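Local coordinates for mannose-specific lectin 3 chain 1 (Crocus vernus, PDB 3MEZ), which probably binds mannose, as one of the two bulb-type lectin domains that assemble as paired heterodimers into a heterotetramer, at residues V10-T13 with D14-L17. Numbering follows the deposited sequence.
Unlike the reference sequence in segment 10-13: H12 (reference Ser).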
loop_
_atom_site.group_PDB
_atom_site.type_symbol
_atom_site.label_atom_id
_atom_site.label_comp_id
_atom_site.label_asym_id
_atom_site.label_seq_id
_atom_site.Cartn_x
_atom_site.Cartn_y
_atom_site.Cartn_z
ATOM N N VAL A 10 -10.122 3.116 29.487
ATOM C CA VAL A 10 -9.012 3.174 30.405
ATOM C C VAL A 10 -7.924 2.111 30.184
ATOM O O VAL A 10 -8.225 1.037 29.835
ATOM C CB VAL A 10 -9.556 3.092 31.862
ATOM C CG1 VAL A 10 -8.485 3.088 32.844
ATOM C CG2 VAL A 10 -10.486 4.245 32.137
ATOM N N ILE A 11 -6.660 2.426 30.394
ATOM C CA ILE A 11 -5.634 1.392 30.498
ATOM C C ILE A 11 -5.330 1.214 31.970
ATOM O O ILE A 11 -4.894 2.097 32.609
ATOM C CB ILE A 11 -4.342 1.727 29.753
ATOM C CG1 ILE A 11 -4.592 1.835 28.275
ATOM C CG2 ILE A 11 -3.268 0.689 29.961
ATOM C CD1 ILE A 11 -3.491 2.454 27.587
ATOM N N HIS A 12 -5.567 0.023 32.469
ATOM C CA HIS A 12 -5.337 -0.318 33.857
ATOM C C HIS A 12 -3.898 -0.576 34.228
ATOM O O HIS A 12 -3.040 -0.622 33.415
ATOM C CB HIS A 12 -6.204 -1.490 34.227
ATOM C CG HIS A 12 -7.499 -1.458 33.531
ATOM N ND1 HIS A 12 -8.513 -0.633 33.929
ATOM C CD2 HIS A 12 -7.909 -2.039 32.385
ATOM C CE1 HIS A 12 -9.521 -0.746 33.087
ATOM N NE2 HIS A 12 -9.180 -1.596 32.137
ATOM N N THR A 13 -3.656 -0.731 35.498
ATOM C CA THR A 13 -2.313 -0.911 35.956
ATOM C C THR A 13 -1.731 -2.186 35.343
ATOM O O THR A 13 -2.366 -3.203 35.259
ATOM C CB THR A 13 -2.254 -0.945 37.485
ATOM O OG1 THR A 13 -2.976 0.164 38.006
ATOM C CG2 THR A 13 -0.855 -0.927 37.974
ATOM N N ASP A 14 -0.519 -2.046 34.855
ATOM C CA ASP A 14 0.225 -3.090 34.204
ATOM C C ASP A 14 -0.394 -3.650 32.921
ATOM O O ASP A 14 -0.133 -4.737 32.538
ATOM C CB ASP A 14 0.589 -4.182 35.170
ATOM C CG ASP A 14 1.763 -3.824 36.006
ATOM O OD1 ASP A 14 2.648 -3.169 35.510
ATOM O OD2 ASP A 14 1.772 -4.175 37.151
ATOM N N ASN A 15 -1.210 -2.856 32.272
ATOM C CA ASN A 15 -1.711 -3.162 30.961
ATOM C C ASN A 15 -1.102 -2.167 29.985
ATOM O O ASN A 15 -0.524 -1.238 30.391
ATOM C CB ASN A 15 -3.212 -3.079 30.876
ATOM C CG ASN A 15 -3.913 -4.167 31.626
ATOM O OD1 ASN A 15 -5.093 -4.309 31.524
ATOM N ND2 ASN A 15 -3.203 -4.901 32.377
ATOM N N GLN A 16 -1.249 -2.421 28.695
ATOM C CA GLN A 16 -0.602 -1.653 27.657
ATOM C C GLN A 16 -1.313 -1.701 26.324
ATOM O O GLN A 16 -2.029 -2.615 26.069
ATOM C CB GLN A 16 0.818 -2.143 27.481
ATOM C CG GLN A 16 0.924 -3.547 27.012
ATOM C CD GLN A 16 2.133 -4.253 27.519
ATOM O OE1 GLN A 16 3.005 -4.612 26.771
ATOM N NE2 GLN A 16 2.166 -4.487 28.774
ATOM N N LEU A 17 -1.084 -0.678 25.511
ATOM C CA LEU A 17 -1.208 -0.732 24.071
ATOM C C LEU A 17 -0.001 -1.457 23.474
ATOM O O LEU A 17 1.063 -1.386 23.997
ATOM C CB LEU A 17 -1.323 0.641 23.456
ATOM C CG LEU A 17 -2.433 1.566 23.879
ATOM C CD1 LEU A 17 -2.400 2.852 23.049
ATOM C CD2 LEU A 17 -3.765 0.850 23.835
#
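With CG1 beside the backbone N (chi1 -64°), I11 leaves CG2 anti to that N, which carries this methyl over to the backbone of N15, while N15 places CG anti to its carbonyl carbon (chi1 -70°), which brings its amide back beside the H12 ring. H12 to N15 form a type II beta turn, a worked example of how a bulb-type lectin domain passes from one antiparallel sheet to the next: strand 10-11 borders the sheet of 53-56, and strand 16-19 borders that of 22-26. The turn is closed by N15 N donating to H12 O at 3.1 Å, with the donor above the carbonyl plane. D14 takes the third position with positive phi, as the type II geometry requires. I11 CG2 lies 3.4 Å from N15 O, and its CD1 reaches L17 CG at 4.0 Å, the two side chains crossing at about a right angle; I11 also touches M26, and L17 touches F24, of strand 22-26. The T13 hydroxyl is hydrogen-bonded to the carbonyl of C52, itself a disulfide-bonded cysteine just before strand 53-56, tying the corner to the neighbouring sheet. The amide of N15 stands perpendicular to the H12 ring, bringing OD1 to the ring edge 3.7 Å from CD2, a contact without a hydrogen bond. At its other end, N15 ND2 donates to D14 O over 3.1 Å; the bond is nearly straight at the hydrogen (172°) and the acceptor lies close to the amide plane, but ND2 meets the D14 carbonyl from the side and above its plane.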